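Local structure of oxidoreductase (Listeria innocua, 3E18) at residues Y57-D63 against S84-K90; V98-S102 against L332-E336; L105-M109 against N325-Y329; K117-V121 against N310-L315. The protein binds NAD and is probably an NAD-dependent dehydrogenase of the GFO/IDH/MocA family, although its substrate and physiological reaction are not established. All coordinates share one frame. Where two conformers were deposited one is given. Residues are numbered along the deposited sequence.

Contact 1: Y57-D63 against S84-K90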
loop_
_atom_site.group_PDB
_atom_site.type_symbol
_atom_site.label_atom_id
_atom_site.label_comp_id
_atom_site.label_asym_id
_atom_site.label_seq_id
_atom_site.Cartn_x
_atom_site.Cartn_y
_atom_site.Cartn_z
ATOM N N TYR A 57 4.046 1.426 -46.244
ATOM C CA TYR A 57 4.333 2.565 -45.388
ATOM C C TYR A 57 5.136 3.600 -46.170
ATOM O O TYR A 57 4.899 4.797 -46.046
ATOM C CB TYR A 57 5.053 2.117 -44.112
ATOM C CG TYR A 57 5.257 3.224 -43.102
ATOM C CD1 TYR A 57 4.175 3.973 -42.625
ATOM C CD2 TYR A 57 6.530 3.514 -42.613
ATOM C CE1 TYR A 57 4.370 5.002 -41.693
ATOM C CE2 TYR A 57 6.728 4.530 -41.674
ATOM C CZ TYR A 57 5.639 5.262 -41.220
ATOM O OH TYR A 57 5.814 6.266 -40.293
ATOM N N GLU A 58 6.048 3.119 -47.015
ATOM C CA GLU A 58 6.772 3.949 -47.984
ATOM C C GLU A 58 5.830 4.830 -48.821
ATOM O O GLU A 58 6.126 5.996 -49.063
ATOM C CB GLU A 58 7.619 3.043 -48.888
ATOM C CG GLU A 58 8.543 3.757 -49.889
ATOM C CD GLU A 58 9.272 2.791 -50.846
ATOM O OE1 GLU A 58 8.950 1.576 -50.862
ATOM O OE2 GLU A 58 10.171 3.257 -51.588
ATOM N N ALA A 59 4.691 4.278 -49.241
ATOM C CA ALA A 59 3.704 5.015 -50.050
ATOM C C ALA A 59 2.964 6.102 -49.273
ATOM O O ALA A 59 2.604 7.137 -49.840
ATOM C CB ALA A 59 2.704 4.048 -50.678
ATOM N N VAL A 60 2.729 5.862 -47.980
ATOM C CA VAL A 60 2.166 6.878 -47.094
ATOM C C VAL A 60 3.123 8.059 -47.013
ATOM O O VAL A 60 2.729 9.214 -47.146
ATOM C CB VAL A 60 1.951 6.324 -45.663
ATOM C CG1 VAL A 60 1.485 7.425 -44.718
ATOM C CG2 VAL A 60 0.964 5.182 -45.665
ATOM N N LEU A 61 4.392 7.746 -46.806
ATOM C CA LEU A 61 5.407 8.760 -46.568
ATOM C C LEU A 61 5.811 9.521 -47.834
ATOM O O LEU A 61 6.279 10.654 -47.759
ATOM C CB LEU A 61 6.623 8.104 -45.922
ATOM C CG LEU A 61 6.465 7.443 -44.543
ATOM C CD1 LEU A 61 7.836 7.288 -43.944
ATOM C CD2 LEU A 61 5.558 8.225 -43.595
ATOM N N ALA A 62 5.617 8.896 -48.992
ATOM C CA ALA A 62 5.836 9.554 -50.283
ATOM C C ALA A 62 4.673 10.465 -50.697
ATOM O O ALA A 62 4.830 11.318 -51.583
ATOM C CB ALA A 62 6.101 8.514 -51.366
ATOM N N ASP A 63 3.512 10.281 -50.066
ATOM C CA ASP A 63 2.317 11.058 -50.392
ATOM C C ASP A 63 2.399 12.498 -49.877
ATOM O O ASP A 63 2.356 12.729 -48.667
ATOM C CB ASP A 63 1.067 10.357 -49.848
ATOM C CG ASP A 63 -0.222 10.820 -50.522
ATOM O OD1 ASP A 63 -0.248 11.909 -51.124
ATOM O OD2 ASP A 63 -1.226 10.084 -50.446
ATOM N N SER A 84 11.136 7.441 -39.327
ATOM C CA SER A 84 10.823 7.436 -40.761
ATOM C C SER A 84 9.828 8.509 -41.185
ATOM O O SER A 84 10.022 9.160 -42.213
ATOM C CB SER A 84 10.279 6.074 -41.198
ATOM O OG SER A 84 11.314 5.127 -41.151
ATOM N N ALA A 85 8.749 8.672 -40.417
ATOM C CA ALA A 85 7.726 9.658 -40.760
ATOM C C ALA A 85 8.278 11.064 -40.620
ATOM O O ALA A 85 8.095 11.906 -41.507
ATOM C CB ALA A 85 6.490 9.470 -39.906
ATOM N N LEU A 86 8.992 11.310 -39.527
ATOM C CA LEU A 86 9.634 12.600 -39.326
ATOM C C LEU A 86 10.554 12.967 -40.490
ATOM O O LEU A 86 10.362 14.021 -41.096
ATOM C CB LEU A 86 10.365 12.674 -37.985
ATOM C CG LEU A 86 9.423 12.676 -36.768
ATOM C CD1 LEU A 86 10.185 12.332 -35.507
ATOM C CD2 LEU A 86 8.653 14.001 -36.606
ATOM N N GLU A 87 11.500 12.083 -40.827
ATOM C CA GLU A 87 12.422 12.289 -41.965
ATOM C C GLU A 87 11.712 12.583 -43.273
ATOM O O GLU A 87 12.196 13.373 -44.078
ATOM C CB GLU A 87 13.333 11.074 -42.188
ATOM C CG GLU A 87 14.343 10.808 -41.089
ATOM C CD GLU A 87 15.503 11.811 -41.053
ATOM O OE1 GLU A 87 15.527 12.788 -41.849
ATOM O OE2 GLU A 87 16.405 11.600 -40.215
ATOM N N ALA A 88 10.570 11.934 -43.479
ATOM C CA ALA A 88 9.719 12.195 -44.637
ATOM C C ALA A 88 8.932 13.525 -44.596
ATOM O O ALA A 88 8.249 13.869 -45.557
ATOM C CB ALA A 88 8.785 11.004 -44.868
ATOM N N GLY A 89 9.039 14.277 -43.502
ATOM C CA GLY A 89 8.360 15.563 -43.362
ATOM C C GLY A 89 6.940 15.469 -42.830
ATOM O O GLY A 89 6.110 16.323 -43.112
ATOM N N LYS A 90 6.659 14.422 -42.062
ATOM C CA LYS A 90 5.334 14.211 -41.492
ATOM C C LYS A 90 5.404 14.430 -39.986
ATOM O O LYS A 90 6.346 13.969 -39.333
ATOM C CB LYS A 90 4.874 12.774 -41.754
ATOM C CG LYS A 90 4.068 12.518 -43.025
ATOM C CD LYS A 90 4.634 13.156 -44.274
ATOM C CE LYS A 90 4.082 12.510 -45.527
ATOM N NZ LYS A 90 4.125 13.456 -46.678
HETATM O O HOH W 1 5.820 13.451 -49.009
#

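Contact 2: V98-S102 against L332-E336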
loop_
_atom_site.group_PDB
_atom_site.type_symbol
_atom_site.label_atom_id
_atom_site.label_comp_id
_atom_site.label_asym_id
_atom_site.label_seq_id
_atom_site.Cartn_x
_atom_site.Cartn_y
_atom_site.Cartn_z
ATOM N N VAL A 98 5.547 5.455 -25.770
ATOM C CA VAL A 98 6.009 5.875 -27.083
ATOM C C VAL A 98 7.174 5.033 -27.548
ATOM O O VAL A 98 7.214 4.628 -28.701
ATOM C CB VAL A 98 6.328 7.368 -27.195
ATOM C CG1 VAL A 98 5.039 8.143 -27.167
ATOM C CG2 VAL A 98 7.295 7.824 -26.108
ATOM N N THR A 99 8.100 4.747 -26.633
ATOM C CA THR A 99 9.238 3.891 -26.913
ATOM C C THR A 99 9.501 3.000 -25.709
ATOM O O THR A 99 8.954 3.221 -24.618
ATOM C CB THR A 99 10.501 4.690 -27.195
ATOM O OG1 THR A 99 10.750 5.593 -26.105
ATOM C CG2 THR A 99 10.401 5.457 -28.508
ATOM N N MET A 100 10.342 1.995 -25.905
ATOM C CA MET A 100 10.661 1.058 -24.839
ATOM C C MET A 100 11.847 1.511 -23.976
ATOM O O MET A 100 12.091 0.951 -22.908
ATOM C CB MET A 100 10.840 -0.350 -25.407
ATOM C CG MET A 100 9.502 -0.950 -25.869
ATOM S SD MET A 100 9.643 -2.404 -26.907
ATOM C CE MET A 100 11.231 -2.159 -27.701
ATOM N N THR A 101 12.578 2.533 -24.423
ATOM C CA THR A 101 13.616 3.126 -23.570
ATOM C C THR A 101 13.528 4.640 -23.611
ATOM O O THR A 101 13.014 5.217 -24.569
ATOM C CB THR A 101 15.066 2.717 -23.964
ATOM O OG1 THR A 101 15.455 3.404 -25.158
ATOM C CG2 THR A 101 15.211 1.216 -24.159
ATOM N N SER A 102 14.068 5.292 -22.590
ATOM C CA SER A 102 14.044 6.735 -22.560
ATOM C C SER A 102 14.984 7.308 -23.627
ATOM O O SER A 102 14.677 8.342 -24.237
ATOM C CB SER A 102 14.399 7.257 -21.168
ATOM O OG SER A 102 15.735 6.945 -20.827
ATOM N N LEU A 332 9.237 7.790 -18.962
ATOM C CA LEU A 332 9.994 6.627 -19.437
ATOM C C LEU A 332 11.197 6.323 -18.547
ATOM O O LEU A 332 11.503 5.165 -18.310
ATOM C CB LEU A 332 10.423 6.780 -20.910
ATOM C CG LEU A 332 9.340 6.819 -21.996
ATOM C CD1 LEU A 332 9.984 7.180 -23.331
ATOM C CD2 LEU A 332 8.587 5.515 -22.138
ATOM N N LYS A 333 11.835 7.371 -18.029
ATOM C CA LYS A 333 12.894 7.229 -17.044
ATOM C C LYS A 333 12.366 6.613 -15.741
ATOM O O LYS A 333 13.073 5.845 -15.088
ATOM C CB LYS A 333 13.514 8.589 -16.741
ATOM C CG LYS A 333 14.599 9.037 -17.701
ATOM C CD LYS A 333 15.236 10.338 -17.218
ATOM C CE LYS A 333 16.356 10.124 -16.195
ATOM N NZ LYS A 333 17.570 9.463 -16.778
ATOM N N LEU A 334 11.123 6.942 -15.381
ATOM C CA LEU A 334 10.488 6.373 -14.188
ATOM C C LEU A 334 10.187 4.888 -14.379
ATOM O O LEU A 334 10.408 4.087 -13.474
ATOM C CB LEU A 334 9.215 7.157 -13.800
ATOM C CG LEU A 334 8.390 6.739 -12.568
ATOM C CD1 LEU A 334 9.265 6.578 -11.352
ATOM C CD2 LEU A 334 7.305 7.762 -12.267
ATOM N N ILE A 335 9.703 4.526 -15.560
ATOM C CA ILE A 335 9.493 3.127 -15.903
ATOM C C ILE A 335 10.801 2.308 -15.846
ATOM O O ILE A 335 10.821 1.166 -15.355
ATOM C CB ILE A 335 8.806 3.007 -17.277
ATOM C CG1 ILE A 335 7.337 3.426 -17.154
ATOM C CG2 ILE A 335 8.896 1.587 -17.815
ATOM C CD1 ILE A 335 6.625 3.654 -18.506
ATOM N N GLU A 336 11.892 2.911 -16.317
ATOM C CA GLU A 336 13.218 2.303 -16.240
ATOM C C GLU A 336 13.671 2.107 -14.788
ATOM O O GLU A 336 14.192 1.035 -14.448
ATOM C CB GLU A 336 14.228 3.129 -17.032
ATOM C CG GLU A 336 14.007 3.019 -18.536
ATOM C CD GLU A 336 14.846 3.980 -19.348
ATOM O OE1 GLU A 336 15.277 5.038 -18.826
ATOM O OE2 GLU A 336 15.081 3.663 -20.524
#

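Contact 3: L105-M109 against N325-Y329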
loop_
_atom_site.group_PDB
_atom_site.type_symbol
_atom_site.label_atom_id
_atom_site.label_comp_id
_atom_site.label_asym_id
_atom_site.label_seq_id
_atom_site.Cartn_x
_atom_site.Cartn_y
_atom_site.Cartn_z
ATOM N N LEU A 105 13.383 7.785 -27.121
ATOM C CA LEU A 105 12.531 8.949 -27.304
ATOM C C LEU A 105 13.402 10.176 -27.506
ATOM O O LEU A 105 13.063 11.064 -28.291
ATOM C CB LEU A 105 11.565 9.142 -26.116
ATOM C CG LEU A 105 10.794 10.473 -26.062
ATOM C CD1 LEU A 105 9.891 10.669 -27.306
ATOM C CD2 LEU A 105 9.987 10.621 -24.794
ATOM N N LEU A 106 14.536 10.216 -26.818
ATOM C CA LEU A 106 15.470 11.333 -26.974
ATOM C C LEU A 106 15.949 11.407 -28.437
ATOM O O LEU A 106 16.070 12.502 -28.997
ATOM C CB LEU A 106 16.651 11.150 -26.027
ATOM C CG LEU A 106 17.081 12.179 -24.991
ATOM C CD1 LEU A 106 15.904 12.924 -24.350
ATOM C CD2 LEU A 106 17.896 11.468 -23.931
ATOM N N ALA A 107 16.174 10.242 -29.052
ATOM C CA ALA A 107 16.500 10.162 -30.479
ATOM C C ALA A 107 15.401 10.735 -31.371
ATOM O O ALA A 107 15.694 11.512 -32.280
ATOM C CB ALA A 107 16.835 8.742 -30.882
ATOM N N ILE A 108 14.150 10.338 -31.116
ATOM C CA ILE A 108 12.999 10.858 -31.839
ATOM C C ILE A 108 12.842 12.370 -31.682
ATOM O O ILE A 108 12.639 13.074 -32.673
ATOM C CB ILE A 108 11.711 10.163 -31.405
ATOM C CG1 ILE A 108 11.762 8.690 -31.806
ATOM C CG2 ILE A 108 10.497 10.853 -32.026
ATOM C CD1 ILE A 108 10.550 7.895 -31.327
ATOM N N MET A 109 12.971 12.851 -30.444
ATOM C CA MET A 109 12.944 14.279 -30.131
ATOM C C MET A 109 13.987 15.072 -30.929
ATOM O O MET A 109 13.679 16.145 -31.477
ATOM C CB MET A 109 13.128 14.509 -28.615
ATOM C CG MET A 109 11.877 14.196 -27.745
ATOM S SD MET A 109 12.176 14.120 -25.944
ATOM C CE MET A 109 12.762 15.773 -25.599
ATOM N N ASN A 325 6.824 16.476 -24.577
ATOM C CA ASN A 325 7.729 15.345 -24.792
ATOM C C ASN A 325 8.690 15.126 -23.631
ATOM O O ASN A 325 9.013 13.989 -23.301
ATOM C CB ASN A 325 8.490 15.509 -26.110
ATOM C CG ASN A 325 7.621 15.232 -27.316
ATOM O OD1 ASN A 325 6.716 14.406 -27.261
ATOM N ND2 ASN A 325 7.894 15.918 -28.416
ATOM N N GLU A 326 9.119 16.221 -23.013
ATOM C CA GLU A 326 9.990 16.180 -21.843
ATOM C C GLU A 326 9.312 15.498 -20.648
ATOM O O GLU A 326 9.968 14.818 -19.853
ATOM C CB GLU A 326 10.479 17.590 -21.485
ATOM C CG GLU A 326 9.601 18.747 -21.985
ATOM C CD GLU A 326 9.828 19.100 -23.459
ATOM O OE1 GLU A 326 8.838 19.119 -24.219
ATOM O OE2 GLU A 326 10.989 19.341 -23.860
ATOM N N GLU A 327 7.994 15.672 -20.536
ATOM C CA GLU A 327 7.205 14.976 -19.522
ATOM C C GLU A 327 7.171 13.484 -19.830
ATOM O O GLU A 327 7.330 12.655 -18.941
ATOM C CB GLU A 327 5.761 15.493 -19.484
ATOM C CG GLU A 327 5.596 16.937 -19.086
ATOM C CD GLU A 327 4.173 17.460 -19.296
ATOM O OE1 GLU A 327 3.368 16.840 -20.023
ATOM O OE2 GLU A 327 3.853 18.506 -18.722
ATOM N N VAL A 328 6.957 13.162 -21.102
ATOM C CA VAL A 328 6.885 11.783 -21.574
ATOM C C VAL A 328 8.218 11.049 -21.325
ATOM O O VAL A 328 8.216 9.872 -20.917
ATOM C CB VAL A 328 6.405 11.739 -23.064
ATOM C CG1 VAL A 328 6.381 10.333 -23.619
ATOM C CG2 VAL A 328 5.020 12.334 -23.174
ATOM N N TYR A 329 9.321 11.782 -21.521
ATOM C CA TYR A 329 10.690 11.348 -21.214
ATOM C C TYR A 329 10.877 10.980 -19.736
ATOM O O TYR A 329 11.416 9.911 -19.425
ATOM C CB TYR A 329 11.703 12.437 -21.621
ATOM C CG TYR A 329 13.144 12.124 -21.255
ATOM C CD1 TYR A 329 13.828 11.083 -21.882
ATOM C CD2 TYR A 329 13.820 12.867 -20.278
ATOM C CE1 TYR A 329 15.145 10.775 -21.546
ATOM C CE2 TYR A 329 15.152 12.577 -19.940
ATOM C CZ TYR A 329 15.800 11.528 -20.579
ATOM O OH TYR A 329 17.096 11.209 -20.264
#

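Contact 4: K117-V121 against N310-L315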
loop_
_atom_site.group_PDB
_atom_site.type_symbol
_atom_site.label_atom_id
_atom_site.label_comp_id
_atom_site.label_asym_id
_atom_site.label_seq_id
_atom_site.Cartn_x
_atom_site.Cartn_y
_atom_site.Cartn_z
ATOM N N LYS A 117 9.478 19.310 -37.342
ATOM C CA LYS A 117 8.139 18.698 -37.321
ATOM C C LYS A 117 7.785 18.335 -35.881
ATOM O O LYS A 117 8.654 18.313 -35.009
ATOM C CB LYS A 117 8.073 17.463 -38.227
ATOM C CG LYS A 117 8.298 17.737 -39.736
ATOM C CD LYS A 117 7.088 18.443 -40.392
ATOM C CE LYS A 117 7.464 19.073 -41.735
ATOM N NZ LYS A 117 6.288 19.806 -42.311
ATOM N N HIS A 118 6.511 18.056 -35.626
ATOM C CA HIS A 118 6.060 17.804 -34.262
ATOM C C HIS A 118 5.858 16.319 -34.000
ATOM O O HIS A 118 5.351 15.567 -34.850
ATOM C CB HIS A 118 4.769 18.577 -33.931
ATOM C CG HIS A 118 4.934 20.063 -33.917
ATOM N ND1 HIS A 118 5.521 20.739 -32.869
ATOM C CD2 HIS A 118 4.582 21.006 -34.821
ATOM C CE1 HIS A 118 5.537 22.034 -33.134
ATOM N NE2 HIS A 118 4.973 22.221 -34.314
ATOM N N PHE A 119 6.272 15.905 -32.811
ATOM C CA PHE A 119 6.002 14.561 -32.324
ATOM C C PHE A 119 5.206 14.714 -31.027
ATOM O O PHE A 119 5.617 15.470 -30.145
ATOM C CB PHE A 119 7.326 13.825 -32.056
ATOM C CG PHE A 119 7.153 12.477 -31.427
ATOM C CD1 PHE A 119 6.925 11.361 -32.218
ATOM C CD2 PHE A 119 7.194 12.322 -30.042
ATOM C CE1 PHE A 119 6.766 10.108 -31.645
ATOM C CE2 PHE A 119 7.008 11.073 -29.465
ATOM C CZ PHE A 119 6.801 9.970 -30.269
ATOM N N MET A 120 4.096 13.989 -30.912
ATOM C CA MET A 120 3.243 14.033 -29.708
ATOM C C MET A 120 2.841 12.641 -29.260
ATOM O O MET A 120 2.429 11.832 -30.080
ATOM C CB MET A 120 1.970 14.855 -29.978
ATOM C CG MET A 120 1.044 15.061 -28.743
ATOM S SD MET A 120 -0.248 16.329 -28.912
ATOM C CE MET A 120 0.761 17.780 -28.629
ATOM N N VAL A 121 2.945 12.382 -27.956
ATOM C CA VAL A 121 2.483 11.123 -27.357
ATOM C C VAL A 121 0.995 11.184 -27.038
ATOM O O VAL A 121 0.524 12.159 -26.478
ATOM C CB VAL A 121 3.248 10.848 -26.077
ATOM N N ASN A 310 -5.807 20.039 -29.539
ATOM C CA ASN A 310 -4.540 20.599 -29.078
ATOM C C ASN A 310 -3.377 20.313 -30.049
ATOM O O ASN A 310 -2.534 21.182 -30.283
ATOM C CB ASN A 310 -4.193 20.075 -27.697
ATOM C CG ASN A 310 -2.868 20.603 -27.211
ATOM O OD1 ASN A 310 -1.959 19.839 -26.886
ATOM N ND2 ASN A 310 -2.730 21.908 -27.221
ATOM N N PHE A 311 -3.317 19.086 -30.561
ATOM C CA PHE A 311 -2.339 18.679 -31.579
ATOM C C PHE A 311 -2.401 19.612 -32.806
ATOM O O PHE A 311 -1.369 20.110 -33.249
ATOM C CB PHE A 311 -2.566 17.214 -32.001
ATOM C CG PHE A 311 -1.653 16.739 -33.117
ATOM C CD1 PHE A 311 -0.288 16.555 -32.895
ATOM C CD2 PHE A 311 -2.167 16.459 -34.383
ATOM C CE1 PHE A 311 0.558 16.122 -33.926
ATOM C CE2 PHE A 311 -1.336 16.016 -35.417
ATOM C CZ PHE A 311 0.027 15.851 -35.190
ATOM N N VAL A 312 -3.612 19.859 -33.315
ATOM C CA VAL A 312 -3.841 20.821 -34.414
ATOM C C VAL A 312 -3.388 22.240 -34.060
ATOM O O VAL A 312 -2.712 22.900 -34.861
ATOM C CB VAL A 312 -5.301 20.787 -34.899
ATOM C CG1 VAL A 312 -5.562 21.857 -35.953
ATOM C CG2 VAL A 312 -5.600 19.441 -35.495
ATOM N N ASP A 313 -3.726 22.683 -32.853
ATOM C CA ASP A 313 -3.326 24.005 -32.365
ATOM C C ASP A 313 -1.805 24.143 -32.282
ATOM O O ASP A 313 -1.269 25.236 -32.473
ATOM C CB ASP A 313 -3.924 24.274 -30.980
ATOM C CG ASP A 313 -5.442 24.505 -31.006
ATOM O OD1 ASP A 313 -6.041 24.641 -32.098
ATOM O OD2 ASP A 313 -6.040 24.534 -29.906
ATOM N N VAL A 314 -1.126 23.040 -31.951
ATOM C CA VAL A 314 0.342 22.976 -31.946
ATOM C C VAL A 314 0.874 23.074 -33.384
ATOM O O VAL A 314 1.797 23.845 -33.655
ATOM C CB VAL A 314 0.866 21.703 -31.219
ATOM C CG1 VAL A 314 2.342 21.470 -31.490
ATOM C CG2 VAL A 314 0.623 21.817 -29.728
ATOM N N LEU A 315 0.252 22.338 -34.309
ATOM C CA LEU A 315 0.614 22.399 -35.733
ATOM C C LEU A 315 0.428 23.789 -36.334
ATOM O O LEU A 315 1.217 24.207 -37.183
ATOM C CB LEU A 315 -0.208 21.397 -36.567
ATOM C CG LEU A 315 -0.112 19.889 -36.297
ATOM C CD1 LEU A 315 -0.682 19.075 -37.459
ATOM C CD2 LEU A 315 1.309 19.453 -35.977
HETATM O O HOH W 2 4.376 24.226 -36.349
#

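Contact 1: Y57-D63 against S84-K90
Leu61 lies across the last turns of helix 78-87: its CD1 comes to 3.4 Å from Ser84 O, its CD2 to 4.0 Å from Ala85 CB, and its CB to 3.8 Å from Ala88 CB. The small side chains of Ala85 and Ala88 are consistent with the close approach, Leu61 CA and Ala88 CA being 5.8 Å apart. Beside Leu61, Tyr57 puts its ring edge against Ser84, CE2 to CB 3.9 Å, and its OH bonds to Leu81 O one turn earlier. Both helices belong to the Rossmann domain, and Tyr57, Val60 and Ala85 also rest on Val69 of the parallel sheet. Past Ala88 the chain leaves the helix in a Schellman motif, with Gly89 at positive phi, and Lys90 turns back to helix 57-62. Lys90 NZ donates to Asp63 O at 2.8 Å, and a water joins it to Leu61 O; Val66 O is a further acceptor. This ammonium, satisfied by carbonyls and water, thus joins the end of helix 57-62 to the chain just after it.

Contact 2: V98-S102 against L332-E336
The backbone of 98-102 is an irregular loop that leads from strand 91-95 into helix 102-115, and it meets one helical turn, 332-336, closest where Ser102 CA and Leu332 CA are 5.1 Å apart. This is a beta-alpha connection of the Rossmann fold, braced by a helix from far along the chain. Thr101 N-caps helix 102-115, its OG1 accepting from Asp104 N; the NH of Ser102, also in the first turn, has no helical acceptor, and Glu336 supplies one: OE2 takes Ser102 N at 2.8 Å in a nearly straight bond. Next to this polar end, Leu332 fills the hollow of the loop, with CD1 at 3.9 Å from Val98 CG2 and 3.8 Å from Thr101 O. That hollow is held in shape from within by Thr99 OG1, which donates to Thr101 O. Val98, a few residues beyond the NAD-binding Glu95 and Lys96, carries the packing on to Val328. The other carboxylate oxygen completes a two-point grip: Ser102 OG donates to Glu336 OE1 at 2.8 Å.

Contact 3: L105-M109 against N325-Y329
Asn325 opens segment 325-329, at the start of helix 325-344; this helix and helix 102-115 show how a nearly antiparallel pair can meet without a polar bond between the facing turns. The short axes run at 166° and approach to 10.7 Å, a spacing filled by side chains. Asn325 CB lies 3.9 Å from Met109 SD, while its ND2 bonds to Phe119 O on the edge strand of the Rossmann sheet. Glu326 only skirts the contact, beyond the methyl end of Met109. One turn on, Val328 places CG1 3.8 Å from Leu105 CD2; it also leans on Val98 and Val121, so this side of the helix faces the nucleotide-binding domain. Tyr329 ends the segment with two contacts. Its N and CB are 3.5 and 4.0 Å from Leu105 CD2, which thus occupies the space between neighbouring turns, and its ring receives Leu106 CD1 over one face, 3.9 Å from the centroid, as a CH-pi contact. The chemistry across the pair implies that the helices are held to each other by apolar packing, with no hydrogen bond between the two segments, while the directional bond of Asn325 is made to the adjoining strand.

Contact 4: K117-V121 against N310-L315
This is helix-on-sheet packing at the edge of the Rossmann fold: strand 119-122, outermost in the five-stranded parallel sheet, is covered by helix 307-315 from the C-terminal part of the chain. Strand and helix axes run almost antiparallel, at 162°, approaching to 10.4 Å; because a strand rises further per residue, two strand residues span about one helical turn, and His118 lies opposite Leu315, Met120 opposite Phe311. Met120 points into the helix, its SD 4.0 Å from Phe311 CB and at the edge of that ring, a Met-aromatic contact. Phe119 turns the other way, onto Leu105 and Ile108 of helix 102-115, so the strand is packed on both faces. Asn310 keeps its amide for Glu320 and Ile322, fastening the helix to the loop that follows. Just before the strand begins, the His118 ring takes Val314 over one face, CG1 3.6 Å from the centroid in a CH-pi contact, and a water bonded to His118 NE2 at 2.9 Å also donates to Leu315 O at 3.3 Å.

Together the four contacts illustrate one principle: here local packing within the Rossmann domain is joined by contacts with helices from late in the chain. Contact 1 is wholly internal to that domain; contacts 2, 3 and 4 bring helices 307-315 and 325-344 back to it. Contacts 2 and 3, centres 9 Å apart, share helix 325-344 and meet where Val98 CG2 packs 3.7 Å from Val328 CG1. Phe119 links contacts 3 and 4, its ring packing on Leu105 and Ile108 and its O 2.9 Å from Asn325 ND2, and Leu86 joins contact 1 to Ile108 of contact 3. Bound NAD lies about 6 Å from the Tyr57 side chain and about 8 Å from that of Val98.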